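Aldolase (Escherichia coli, PDB 6VOP) is a putative class II aldolase of the aldolase and adducin N-terminal domain family whose precise activity is not established. Local coordinates at residues Val80-Ala85 / Lys144-Asp149; Pro91-Val96 / Val168-Ser173; Met128-Val133 / Ala178-Glu183. The protein carries 2 engineered substitutions. All coordinates share one frame; numbering follows the deposited sequence.

All three contacts are largely buried and lie within one class II aldolase/adducin domain. Contact 1 joins two helices mainly by apolar packing. Contact 2 lies inside the sheet and pairs two strand ends through their backbones. Contact 3 joins a short helix and its turn to the long helix 174-194 through a polar side-chain bond. Contact 2 is central and touches both others: Phe-82 of contact 1 meets Val-168, and Val-169 meets Asn-180 of contact 3. Contacts 1 and 3 lie on opposite sides of the chain's centre, with nearest atoms about 9 Å apart. Of the three, only contact 3 is reached by a second subunit.

Contact 1 (Val80-Ala85 / Lys144-Asp149); sequences VLFHLA and KRIAQD
Phe-82 and Ala-147 meet at the centre of this helix pair. Helix segment 80-85 and helix segment 144-149 run almost parallel, at 21°, and their axes approach to 8.4 Å. The alpha carbons of Phe-82 and Ala-147 are 4.2 Å apart, so the backbones come close at this point.

The main interaction is carbon packing. The methyl CB of Ala-147 lies 3.6 Å from CB of Phe-82, at the root of the aromatic side chain and not at its ring. CG of Phe-82 sits between the backbone N and the carbonyl carbon (chi1 64°), which swings the ring away from Ala-147. The ring then runs beside Ile-146, with both side chains pointing the same way. Ring atom CD2 of Phe-82 touches the branch methyl CG2 of Ile-146 at 4.0 Å. One turn further along, CB of Ala-85 faces CB of Ala-147 at 4.2 Å.

Methyl groups also rest against backbone oxygens. CB of Ala-85 is 3.5 Å from O of Ala-147. On the first helix, O of Leu-81 approaches CB of Ala-147 at 4.1 Å.

Beyond the pair, the Phe-82 ring packs edge-to-face with His-98 and touches Leu-150. His-98 is one of three histidines that may form a metal site, as in other class II aldolases, although this is unconfirmed. Ile-146 also touches Tyr-139.

Two charged side chains of the second helix bond elsewhere: Arg-145 pairs with Asp-143, and Asp-149 with the hydroxyl of Tyr-139. Only apolar and methyl-to-oxygen contacts are made between the two segments, so their fit is one of shape. The small alanines allow the close approach, and the ring of Phe-82 extends the packing towards the sheet.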
ATOM      1  N   VAL A  80     -21.792   5.457 -16.870  1.00 43.92           N
ATOM      2  CA  VAL A  80     -22.374   6.794 -16.829  1.00 44.91           C
ATOM      3  C   VAL A  80     -23.898   6.739 -16.821  1.00 48.40           C
ATOM      4  O   VAL A  80     -24.552   7.677 -16.353  1.00 42.00           O
ATOM      5  CB  VAL A  80     -21.832   7.627 -18.017  1.00 42.11           C
ATOM      6  CG1 VAL A  80     -22.538   8.970 -18.134  1.00 42.55           C
ATOM      7  CG2 VAL A  80     -20.333   7.839 -17.867  1.00 47.88           C
ATOM      8  N   LEU A  81     -24.482   5.634 -17.297  1.00 50.43           N
ATOM      9  CA  LEU A  81     -25.936   5.523 -17.342  1.00 50.02           C
ATOM     10  C   LEU A  81     -26.554   5.666 -15.956  1.00 40.82           C
ATOM     11  O   LEU A  81     -27.586   6.331 -15.800  1.00 44.46           O
ATOM     12  CB  LEU A  81     -26.341   4.196 -17.980  1.00 58.61           C
ATOM     13  CG  LEU A  81     -26.463   4.237 -19.503  1.00 63.65           C
ATOM     14  CD1 LEU A  81     -26.710   2.847 -20.063  1.00 67.58           C
ATOM     15  CD2 LEU A  81     -27.564   5.197 -19.928  1.00 61.84           C
ATOM     16  N   PHE A  82     -25.946   5.061 -14.935  1.00 31.25           N
ATOM     17  CA  PHE A  82     -26.484   5.241 -13.593  1.00 37.20           C
ATOM     18  C   PHE A  82     -25.938   6.482 -12.899  1.00 36.04           C
ATOM     19  O   PHE A  82     -26.527   6.922 -11.906  1.00 47.66           O
ATOM     20  CB  PHE A  82     -26.260   3.987 -12.722  1.00 42.74           C
ATOM     21  CG  PHE A  82     -24.817   3.636 -12.454  1.00 44.90           C
ATOM     22  CD1 PHE A  82     -24.070   4.335 -11.512  1.00 45.70           C
ATOM     23  CD2 PHE A  82     -24.232   2.553 -13.092  1.00 37.43           C
ATOM     24  CE1 PHE A  82     -22.756   3.990 -11.250  1.00 36.98           C
ATOM     25  CE2 PHE A  82     -22.922   2.202 -12.833  1.00 40.74           C
ATOM     26  CZ  PHE A  82     -22.181   2.922 -11.911  1.00 42.39           C
ATOM     27  N   HIS A  83     -24.843   7.062 -13.395  1.00 35.61           N
ATOM     28  CA  HIS A  83     -24.456   8.393 -12.942  1.00 39.75           C
ATOM     29  C   HIS A  83     -25.582   9.387 -13.197  1.00 39.09           C
ATOM     30  O   HIS A  83     -25.969  10.151 -12.306  1.00 40.38           O
ATOM     31  CB  HIS A  83     -23.176   8.843 -13.647  1.00 35.90           C
ATOM     32  CG  HIS A  83     -21.933   8.180 -13.140  1.00 38.61           C
ATOM     33  ND1 HIS A  83     -20.836   8.890 -12.702  1.00 37.09           N
ATOM     34  CD2 HIS A  83     -21.610   6.872 -13.013  1.00 36.72           C
ATOM     35  CE1 HIS A  83     -19.892   8.049 -12.322  1.00 31.93           C
ATOM     36  NE2 HIS A  83     -20.336   6.818 -12.500  1.00 39.42           N
ATOM     37  N   LEU A  84     -26.132   9.371 -14.414  1.00 35.70           N
ATOM     38  CA  LEU A  84     -27.219  10.280 -14.760  1.00 36.42           C
ATOM     39  C   LEU A  84     -28.462  10.020 -13.921  1.00 36.52           C
ATOM     40  O   LEU A  84     -29.213  10.955 -13.620  1.00 40.52           O
ATOM     41  CB  LEU A  84     -27.547  10.155 -16.247  1.00 39.89           C
ATOM     42  CG  LEU A  84     -26.476  10.652 -17.219  1.00 39.33           C
ATOM     43  CD1 LEU A  84     -26.556   9.891 -18.529  1.00 47.69           C
ATOM     44  CD2 LEU A  84     -26.634  12.144 -17.456  1.00 34.92           C
ATOM     45  N   ALA A  85     -28.698   8.762 -13.540  1.00 40.47           N
ATOM     46  CA  ALA A  85     -29.839   8.451 -12.688  1.00 45.14           C
ATOM     47  C   ALA A  85     -29.722   9.131 -11.331  1.00 45.99           C
ATOM     48  O   ALA A  85     -30.730   9.568 -10.766  1.00 47.88           O
ATOM     49  CB  ALA A  85     -29.970   6.938 -12.518  1.00 42.47           C
ATOM     50  N   LYS A 144     -30.034  -2.445 -17.015  1.00 59.58           N
ATOM     51  CA  LYS A 144     -30.935  -1.317 -16.805  1.00 62.15           C
ATOM     52  C   LYS A 144     -31.331  -1.181 -15.341  1.00 59.86           C
ATOM     53  O   LYS A 144     -31.509  -0.060 -14.849  1.00 57.58           O
ATOM     54  CB  LYS A 144     -32.186  -1.478 -17.671  1.00 66.10           C
ATOM     55  CG  LYS A 144     -32.033  -1.009 -19.107  1.00 66.33           C
ATOM     56  CD  LYS A 144     -33.378  -0.997 -19.818  1.00 70.18           C
ATOM     57  CE  LYS A 144     -33.308  -0.241 -21.137  1.00 71.23           C
ATOM     58  NZ  LYS A 144     -32.348  -0.865 -22.090  1.00 70.30           N
ATOM     59  N   ARG A 145     -31.464  -2.301 -14.628  1.00 55.55           N
ATOM     60  CA  ARG A 145     -32.000  -2.267 -13.272  1.00 51.54           C
ATOM     61  C   ARG A 145     -31.014  -1.700 -12.259  1.00 46.92           C
ATOM     62  O   ARG A 145     -31.429  -1.330 -11.156  1.00 39.07           O
ATOM     63  CB  ARG A 145     -32.440  -3.669 -12.848  1.00 53.34           C
ATOM     64  CG  ARG A 145     -33.701  -4.154 -13.544  1.00 51.97           C
ATOM     65  CD  ARG A 145     -33.863  -5.655 -13.404  1.00 54.67           C
ATOM     66  NE  ARG A 145     -32.739  -6.372 -13.998  1.00 56.95           N
ATOM     67  CZ  ARG A 145     -32.593  -7.692 -13.965  1.00 52.95           C
ATOM     68  NH1 ARG A 145     -33.502  -8.448 -13.364  1.00 48.78           N
ATOM     69  NH2 ARG A 145     -31.535  -8.256 -14.532  1.00 54.75           N
ATOM     70  N   ILE A 146     -29.725  -1.630 -12.593  1.00 48.89           N
ATOM     71  CA  ILE A 146     -28.773  -0.982 -11.694  1.00 45.57           C
ATOM     72  C   ILE A 146     -29.065   0.511 -11.609  1.00 49.35           C
ATOM     73  O   ILE A 146     -29.128   1.089 -10.517  1.00 45.98           O
ATOM     74  CB  ILE A 146     -27.330  -1.251 -12.152  1.00 37.56           C
ATOM     75  CG1 ILE A 146     -26.980  -2.727 -11.956  1.00 42.89           C
ATOM     76  CG2 ILE A 146     -26.357  -0.356 -11.398  1.00 32.42           C
ATOM     77  CD1 ILE A 146     -25.580  -3.090 -12.399  1.00 45.70           C
ATOM     78  N   ALA A 147     -29.263   1.153 -12.762  1.00 52.91           N
ATOM     79  CA  ALA A 147     -29.584   2.576 -12.778  1.00 40.52           C
ATOM     80  C   ALA A 147     -30.973   2.839 -12.212  1.00 40.06           C
ATOM     81  O   ALA A 147     -31.189   3.849 -11.534  1.00 49.74           O
ATOM     82  CB  ALA A 147     -29.473   3.120 -14.202  1.00 36.84           C
ATOM     83  N   GLN A 148     -31.927   1.943 -12.483  1.00 39.19           N
ATOM     84  CA  GLN A 148     -33.286   2.135 -11.985  1.00 44.53           C
ATOM     85  C   GLN A 148     -33.337   2.043 -10.464  1.00 48.81           C
ATOM     86  O   GLN A 148     -34.065   2.803  -9.816  1.00 51.63           O
ATOM     87  CB  GLN A 148     -34.229   1.110 -12.614  1.00 38.21           C
ATOM     88  CG  GLN A 148     -34.370   1.235 -14.119  1.00 47.37           C
ATOM     89  CD  GLN A 148     -35.008   0.011 -14.748  1.00 54.07           C
ATOM     90  OE1 GLN A 148     -35.410  -0.922 -14.051  1.00 48.70           O
ATOM     91  NE2 GLN A 148     -35.098   0.006 -16.074  1.00 57.24           N
ATOM     92  N   ASP A 149     -32.573   1.118  -9.879  1.00 43.58           N
ATOM     93  CA  ASP A 149     -32.543   1.003  -8.425  1.00 40.06           C
ATOM     94  C   ASP A 149     -31.856   2.205  -7.793  1.00 41.91           C
ATOM     95  O   ASP A 149     -32.325   2.732  -6.777  1.00 38.23           O
ATOM     96  CB  ASP A 149     -31.842  -0.292  -8.015  1.00 44.32           C
ATOM     97  CG  ASP A 149     -32.631  -1.526  -8.400  1.00 61.07           C
ATOM     98  OD1 ASP A 149     -33.810  -1.386  -8.787  1.00 69.93           O
ATOM     99  OD2 ASP A 149     -32.067  -2.637  -8.322  1.00 67.93           O
TER

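Contact 2 (Pro91-Val96 / Val168-Ser173); sequences PRCKAV and VVCGES
Ala-95 and Gly-171 form an antiparallel hydrogen-bonded pair, followed by Val-96 and Cys-170 as a non-hydrogen-bonded pair. O of Gly-171 accepts two backbone bonds, from N of Lys-94 at 2.7 Å and, weakly, from N of Ala-95 at 3.0 Å. This sharing resembles a classic beta bulge. N of Gly-171 returns a weak bond to O of Ala-95.

Among the side chains, the two cysteines meet sulfur to sulfur. Anti to its backbone N (chi1 174°), SG of Cys-93 is directed to SG of Cys-170, 3.6 Å away and too far for a disulfide. The side chains of Val-96 and Val-168 cross, their CG1 methyls 4.0 Å apart. At the exposed end, CB of Lys-94 rests on O of Glu-172, and CG of Glu-172 on O of Arg-92.

The contact joins strands 95-99 and 166-171. Strand 33-38 flanks it beyond Val-96, and strand 159-162 beyond Val-168. Val-96 and Cys-170 face helix 80-89, at Tyr-87 and Leu-86. Ala-95 and Val-169 face helix 174-194, whose first turn is capped by OG of Ser-173 bonded to N of Glu-176.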
ATOM      1  N   PRO A  91     -30.913  16.675  -6.495  1.00 50.75           N
ATOM      2  CA  PRO A  91     -30.344  17.942  -6.978  1.00 53.03           C
ATOM      3  C   PRO A  91     -29.079  18.354  -6.250  1.00 49.99           C
ATOM      4  O   PRO A  91     -28.335  19.197  -6.770  1.00 41.15           O
ATOM      5  CB  PRO A  91     -31.478  18.947  -6.739  1.00 50.67           C
ATOM      6  CG  PRO A  91     -32.233  18.373  -5.586  1.00 48.05           C
ATOM      7  CD  PRO A  91     -32.166  16.875  -5.748  1.00 46.11           C
ATOM      8  N   ARG A  92     -28.809  17.792  -5.073  1.00 47.42           N
ATOM      9  CA  ARG A  92     -27.604  18.113  -4.323  1.00 48.45           C
ATOM     10  C   ARG A  92     -26.415  17.245  -4.714  1.00 42.51           C
ATOM     11  O   ARG A  92     -25.303  17.494  -4.236  1.00 51.43           O
ATOM     12  CB  ARG A  92     -27.865  17.982  -2.819  1.00 59.30           C
ATOM     13  CG  ARG A  92     -28.688  19.123  -2.239  1.00 65.72           C
ATOM     14  CD  ARG A  92     -29.633  18.634  -1.152  1.00 79.88           C
ATOM     15  NE  ARG A  92     -30.597  17.660  -1.658  1.00 90.70           N
ATOM     16  CZ  ARG A  92     -30.709  16.415  -1.204  1.00 85.98           C
ATOM     17  NH1 ARG A  92     -29.913  15.984  -0.235  1.00 82.05           N
ATOM     18  NH2 ARG A  92     -31.616  15.597  -1.726  1.00 75.90           N
ATOM     19  N   CYS A  93     -26.623  16.242  -5.562  1.00 35.15           N
ATOM     20  CA  CYS A  93     -25.526  15.420  -6.059  1.00 36.44           C
ATOM     21  C   CYS A  93     -24.819  16.158  -7.189  1.00 41.26           C
ATOM     22  O   CYS A  93     -25.422  16.434  -8.231  1.00 33.37           O
ATOM     23  CB  CYS A  93     -26.050  14.067  -6.536  1.00 31.66           C
ATOM     24  SG  CYS A  93     -24.816  13.004  -7.329  1.00 38.68           S
ATOM     25  N   LYS A  94     -23.544  16.482  -6.981  1.00 42.88           N
ATOM     26  CA  LYS A  94     -22.762  17.212  -7.969  1.00 41.65           C
ATOM     27  C   LYS A  94     -21.569  16.426  -8.495  1.00 34.70           C
ATOM     28  O   LYS A  94     -20.851  16.933  -9.364  1.00 32.02           O
ATOM     29  CB  LYS A  94     -22.272  18.543  -7.385  1.00 38.60           C
ATOM     30  CG  LYS A  94     -23.372  19.405  -6.795  1.00 37.68           C
ATOM     31  CD  LYS A  94     -24.356  19.860  -7.856  1.00 44.86           C
ATOM     32  CE  LYS A  94     -25.364  20.838  -7.273  1.00 60.24           C
ATOM     33  NZ  LYS A  94     -26.312  21.342  -8.305  1.00 67.61           N
ATOM     34  N   ALA A  95     -21.333  15.215  -7.995  1.00 33.08           N
ATOM     35  CA  ALA A  95     -20.225  14.392  -8.454  1.00 29.59           C
ATOM     36  C   ALA A  95     -20.449  12.963  -7.986  1.00 33.81           C
ATOM     37  O   ALA A  95     -20.985  12.731  -6.900  1.00 38.90           O
ATOM     38  CB  ALA A  95     -18.877  14.914  -7.945  1.00 28.95           C
ATOM     39  N   VAL A  96     -20.033  12.012  -8.818  1.00 25.47           N
ATOM     40  CA  VAL A  96     -20.199  10.592  -8.539  1.00 29.26           C
ATOM     41  C   VAL A  96     -18.850   9.907  -8.694  1.00 30.25           C
ATOM     42  O   VAL A  96     -18.190  10.053  -9.729  1.00 30.53           O
ATOM     43  CB  VAL A  96     -21.243   9.943  -9.468  1.00 27.94           C
ATOM     44  CG1 VAL A  96     -21.396   8.465  -9.139  1.00 22.81           C
ATOM     45  CG2 VAL A  96     -22.579  10.664  -9.359  1.00 24.93           C
ATOM     46  N   VAL A 168     -20.547   3.012  -4.735  1.00 20.42           N
ATOM     47  CA  VAL A 168     -20.864   4.151  -5.593  1.00 23.78           C
ATOM     48  C   VAL A 168     -21.227   5.300  -4.660  1.00 30.07           C
ATOM     49  O   VAL A 168     -22.238   5.230  -3.953  1.00 40.92           O
ATOM     50  CB  VAL A 168     -22.014   3.861  -6.569  1.00 30.01           C
ATOM     51  CG1 VAL A 168     -22.474   5.144  -7.242  1.00 34.39           C
ATOM     52  CG2 VAL A 168     -21.588   2.836  -7.610  1.00 32.25           C
ATOM     53  N   VAL A 169     -20.408   6.350  -4.648  1.00 28.66           N
ATOM     54  CA  VAL A 169     -20.531   7.431  -3.679  1.00 34.49           C
ATOM     55  C   VAL A 169     -20.756   8.746  -4.413  1.00 29.12           C
ATOM     56  O   VAL A 169     -20.152   8.998  -5.460  1.00 31.61           O
ATOM     57  CB  VAL A 169     -19.289   7.514  -2.768  1.00 37.33           C
ATOM     58  CG1 VAL A 169     -19.518   8.508  -1.650  1.00 37.33           C
ATOM     59  CG2 VAL A 169     -18.960   6.144  -2.191  1.00 36.48           C
ATOM     60  N   CYS A 170     -21.627   9.582  -3.856  1.00 24.74           N
ATOM     61  CA  CYS A 170     -21.957  10.891  -4.400  1.00 32.42           C
ATOM     62  C   CYS A 170     -21.381  11.984  -3.508  1.00 27.29           C
ATOM     63  O   CYS A 170     -20.828  11.725  -2.436  1.00 31.48           O
ATOM     64  CB  CYS A 170     -23.473  11.054  -4.537  1.00 39.28           C
ATOM     65  SG  CYS A 170     -24.277   9.876  -5.638  1.00 49.12           S
ATOM     66  N   GLY A 171     -21.528  13.224  -3.959  1.00 26.44           N
ATOM     67  CA  GLY A 171     -21.071  14.364  -3.190  1.00 27.81           C
ATOM     68  C   GLY A 171     -21.474  15.654  -3.862  1.00 35.26           C
ATOM     69  O   GLY A 171     -21.786  15.685  -5.058  1.00 38.93           O
ATOM     70  N   GLU A 172     -21.475  16.725  -3.069  1.00 38.27           N
ATOM     71  CA  GLU A 172     -21.749  18.058  -3.589  1.00 40.80           C
ATOM     72  C   GLU A 172     -20.550  18.656  -4.315  1.00 40.26           C
ATOM     73  O   GLU A 172     -20.645  19.777  -4.828  1.00 34.34           O
ATOM     74  CB  GLU A 172     -22.205  18.979  -2.453  1.00 52.98           C
ATOM     75  CG  GLU A 172     -23.424  18.448  -1.697  1.00 63.07           C
ATOM     76  CD  GLU A 172     -24.044  19.470  -0.754  1.00 67.33           C
ATOM     77  OE1 GLU A 172     -24.434  19.084   0.369  1.00 59.95           O
ATOM     78  OE2 GLU A 172     -24.149  20.656  -1.136  1.00 65.85           O
ATOM     79  N   SER A 173     -19.437  17.930  -4.365  1.00 37.75           N
ATOM     80  CA  SER A 173     -18.266  18.296  -5.149  1.00 36.52           C
ATOM     81  C   SER A 173     -17.440  17.034  -5.341  1.00 40.18           C
ATOM     82  O   SER A 173     -17.584  16.063  -4.594  1.00 43.10           O
ATOM     83  CB  SER A 173     -17.441  19.396  -4.470  1.00 38.65           C
ATOM     84  OG  SER A 173     -16.737  18.897  -3.346  1.00 36.98           O
TER

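Contact 3 (Met128-Val133 / Ala178-Glu183)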
ATOM      1  N   MET A 128     -21.659  10.629   9.873  1.00 46.63           N
ATOM      2  CA  MET A 128     -21.702  12.083   9.761  1.00 47.47           C
ATOM      3  C   MET A 128     -21.766  12.525   8.304  1.00 45.65           C
ATOM      4  O   MET A 128     -22.563  13.399   7.944  1.00 52.30           O
ATOM      5  CB  MET A 128     -20.482  12.700  10.445  1.00 51.00           C
ATOM      6  CG  MET A 128     -20.536  12.697  11.960  1.00 59.00           C
ATOM      7  SD  MET A 128     -18.993  13.286  12.681  1.00 65.20           S
ATOM      8  CE  MET A 128     -18.911  14.943  12.008  1.00 64.54           C
ATOM      9  N   ARG A 129     -20.932  11.933   7.450  1.00 44.69           N
ATOM     10  CA  ARG A 129     -20.799  12.378   6.069  1.00 49.64           C
ATOM     11  C   ARG A 129     -21.851  11.772   5.145  1.00 52.19           C
ATOM     12  O   ARG A 129     -22.425  12.485   4.313  1.00 56.97           O
ATOM     13  CB  ARG A 129     -19.398  12.048   5.548  1.00 54.09           C
ATOM     14  CG  ARG A 129     -18.264  12.517   6.451  1.00 56.61           C
ATOM     15  CD  ARG A 129     -16.916  12.028   5.941  1.00 54.88           C
ATOM     16  NE  ARG A 129     -16.517  12.728   4.725  1.00 53.81           N
ATOM     17  CZ  ARG A 129     -15.807  13.851   4.712  1.00 67.23           C
ATOM     18  NH1 ARG A 129     -15.411  14.400   5.852  1.00 75.14           N
ATOM     19  NH2 ARG A 129     -15.492  14.426   3.560  1.00 72.37           N
ATOM     20  N   MET A 130     -22.123  10.474   5.271  1.00 47.85           N
ATOM     21  CA  MET A 130     -23.011   9.768   4.353  1.00 52.25           C
ATOM     22  C   MET A 130     -24.298   9.274   4.995  1.00 51.19           C
ATOM     23  O   MET A 130     -25.367   9.399   4.392  1.00 57.06           O
ATOM     24  CB  MET A 130     -22.277   8.574   3.728  1.00 47.16           C
ATOM     25  CG  MET A 130     -21.277   8.949   2.646  1.00 46.60           C
ATOM     26  SD  MET A 130     -19.942   7.740   2.513  1.00 52.41           S
ATOM     27  CE  MET A 130     -18.940   8.180   3.930  1.00 48.71           C
ATOM     28  N   GLY A 131     -24.227   8.708   6.189  1.00 38.79           N
ATOM     29  CA  GLY A 131     -25.416   8.171   6.854  1.00 34.28           C
ATOM     30  C   GLY A 131     -25.623   6.689   6.533  1.00 52.58           C
ATOM     31  O   GLY A 131     -24.814   5.853   6.922  1.00 61.26           O
ATOM     32  N   ASN A 132     -26.705   6.387   5.823  1.00 51.00           N
ATOM     33  CA  ASN A 132     -27.026   5.016   5.458  1.00 48.53           C
ATOM     34  C   ASN A 132     -26.388   4.655   4.125  1.00 44.80           C
ATOM     35  O   ASN A 132     -26.423   5.438   3.171  1.00 50.96           O
ATOM     36  CB  ASN A 132     -28.539   4.819   5.378  1.00 58.19           C
ATOM     37  CG  ASN A 132     -29.217   5.021   6.709  1.00 69.40           C
ATOM     38  OD1 ASN A 132     -28.592   4.877   7.761  1.00 74.26           O
ATOM     39  ND2 ASN A 132     -30.499   5.362   6.676  1.00 73.35           N
ATOM     40  N   VAL A 133     -25.805   3.463   4.069  1.00 37.65           N
ATOM     41  CA  VAL A 133     -25.250   2.932   2.828  1.00 34.83           C
ATOM     42  C   VAL A 133     -26.101   1.741   2.402  1.00 36.96           C
ATOM     43  O   VAL A 133     -25.823   0.603   2.807  1.00 37.44           O
ATOM     44  CB  VAL A 133     -23.776   2.538   2.990  1.00 29.86           C
ATOM     45  CG1 VAL A 133     -23.185   2.149   1.643  1.00 28.24           C
ATOM     46  CG2 VAL A 133     -22.991   3.679   3.615  1.00 26.42           C
ATOM     47  N   ALA A 178     -14.989  12.177  -3.353  1.00 32.15           N
ATOM     48  CA  ALA A 178     -13.768  11.394  -3.195  1.00 33.76           C
ATOM     49  C   ALA A 178     -13.479  11.128  -1.723  1.00 36.32           C
ATOM     50  O   ALA A 178     -13.173   9.996  -1.333  1.00 27.43           O
ATOM     51  CB  ALA A 178     -12.591  12.111  -3.856  1.00 28.02           C
ATOM     52  N   ASN A 179     -13.577  12.168  -0.888  1.00 28.23           N
ATOM     53  CA  ASN A 179     -13.349  11.994   0.544  1.00 28.82           C
ATOM     54  C   ASN A 179     -14.362  11.033   1.151  1.00 27.52           C
ATOM     55  O   ASN A 179     -14.010  10.202   1.997  1.00 52.08           O
ATOM     56  CB  ASN A 179     -13.408  13.346   1.253  1.00 30.77           C
ATOM     57  CG  ASN A 179     -12.253  14.247   0.883  1.00 41.47           C
ATOM     58  OD1 ASN A 179     -11.202  13.779   0.441  1.00 50.09           O
ATOM     59  ND2 ASN A 179     -12.437  15.550   1.065  1.00 42.70           N
ATOM     60  N   ASN A 180     -15.625  11.133   0.732  1.00 30.79           N
ATOM     61  CA  ASN A 180     -16.643  10.207   1.220  1.00 34.03           C
ATOM     62  C   ASN A 180     -16.329   8.776   0.805  1.00 33.93           C
ATOM     63  O   ASN A 180     -16.454   7.845   1.609  1.00 24.14           O
ATOM     64  CB  ASN A 180     -18.019  10.625   0.707  1.00 30.16           C
ATOM     65  CG  ASN A 180     -18.535  11.875   1.374  1.00 39.22           C
ATOM     66  OD1 ASN A 180     -18.011  12.305   2.401  1.00 41.25           O
ATOM     67  ND2 ASN A 180     -19.572  12.470   0.794  1.00 47.10           N
ATOM     68  N   MET A 181     -15.926   8.580  -0.453  1.00 28.26           N
ATOM     69  CA  MET A 181     -15.520   7.252  -0.898  1.00 22.95           C
ATOM     70  C   MET A 181     -14.363   6.728  -0.059  1.00 25.45           C
ATOM     71  O   MET A 181     -14.332   5.545   0.302  1.00 25.02           O
ATOM     72  CB  MET A 181     -15.143   7.287  -2.378  1.00 22.75           C
ATOM     73  CG  MET A 181     -14.333   6.090  -2.852  1.00 28.16           C
ATOM     74  SD  MET A 181     -15.303   4.574  -2.941  1.00 37.58           S
ATOM     75  CE  MET A 181     -16.298   4.901  -4.395  1.00 42.45           C
ATOM     76  N   GLU A 182     -13.412   7.599   0.281  1.00 24.75           N
ATOM     77  CA  GLU A 182     -12.248   7.157   1.040  1.00 27.57           C
ATOM     78  C   GLU A 182     -12.621   6.740   2.459  1.00 32.50           C
ATOM     79  O   GLU A 182     -12.031   5.795   2.994  1.00 32.00           O
ATOM     80  CB  GLU A 182     -11.188   8.258   1.052  1.00 30.33           C
ATOM     81  CG  GLU A 182     -10.444   8.397  -0.272  1.00 40.73           C
ATOM     82  CD  GLU A 182      -9.369   9.468  -0.237  1.00 55.56           C
ATOM     83  OE1 GLU A 182      -9.485  10.457  -0.994  1.00 52.31           O
ATOM     84  OE2 GLU A 182      -8.406   9.318   0.544  1.00 61.13           O
ATOM     85  N   GLU A 183     -13.596   7.411   3.077  1.00 36.21           N
ATOM     86  CA  GLU A 183     -14.009   7.031   4.425  1.00 42.31           C
ATOM     87  C   GLU A 183     -14.892   5.789   4.426  1.00 34.22           C
ATOM     88  O   GLU A 183     -14.894   5.034   5.407  1.00 26.61           O
ATOM     89  CB  GLU A 183     -14.731   8.194   5.111  1.00 45.10           C
ATOM     90  CG  GLU A 183     -14.870   8.038   6.622  1.00 54.97           C
ATOM     91  CD  GLU A 183     -13.595   8.386   7.370  1.00 76.73           C
ATOM     92  OE1 GLU A 183     -13.155   7.571   8.209  1.00 84.20           O
ATOM     93  OE2 GLU A 183     -13.034   9.474   7.122  1.00 85.02           O
TER
HETATM   94  O   HOH W   1     -15.428  16.806   2.258  1.00  9.41           O
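OD1 of Asn-180 lies at the edge of the Arg-129 guanidinium. NE of Arg-129 donates to OD1 of Asn-180 at 2.8 Å, nearly along the C=O axis. The oxygen is 20° out of the guanidinium plane, and the two flat groups are turned 75° apart. NH2 of Arg-129 reaches CB of Asn-179 at 3.3 Å, on an oblique approach. A water lies 2.7 Å from the same NH2, in a weak bond, and bonds weakly to ND2 of Asn-179. NH1 bonds weakly to Ser-31 of the second subunit. The bend at chi3 (71°) turns the arginine tip to these partners.

Met-130 passes Asn-180 in the opposite direction. Its CE lies 3.4 Å from O of Asn-180, and its SD 3.9 Å from CB of Asn-180. CB of Glu-183 comes near CD of Arg-129 and CE of Met-130, its carboxylate not in contact with the arginine.

The contact thus combines one direct polar bond with a thioether packed on the helix backbone. Arg-129 bonds both to helix 174-194 and, weakly, to the second subunit, so the contact lies at the subunit interface. The nearby carboxylate of Glu-183 may help balance the charge of Arg-129.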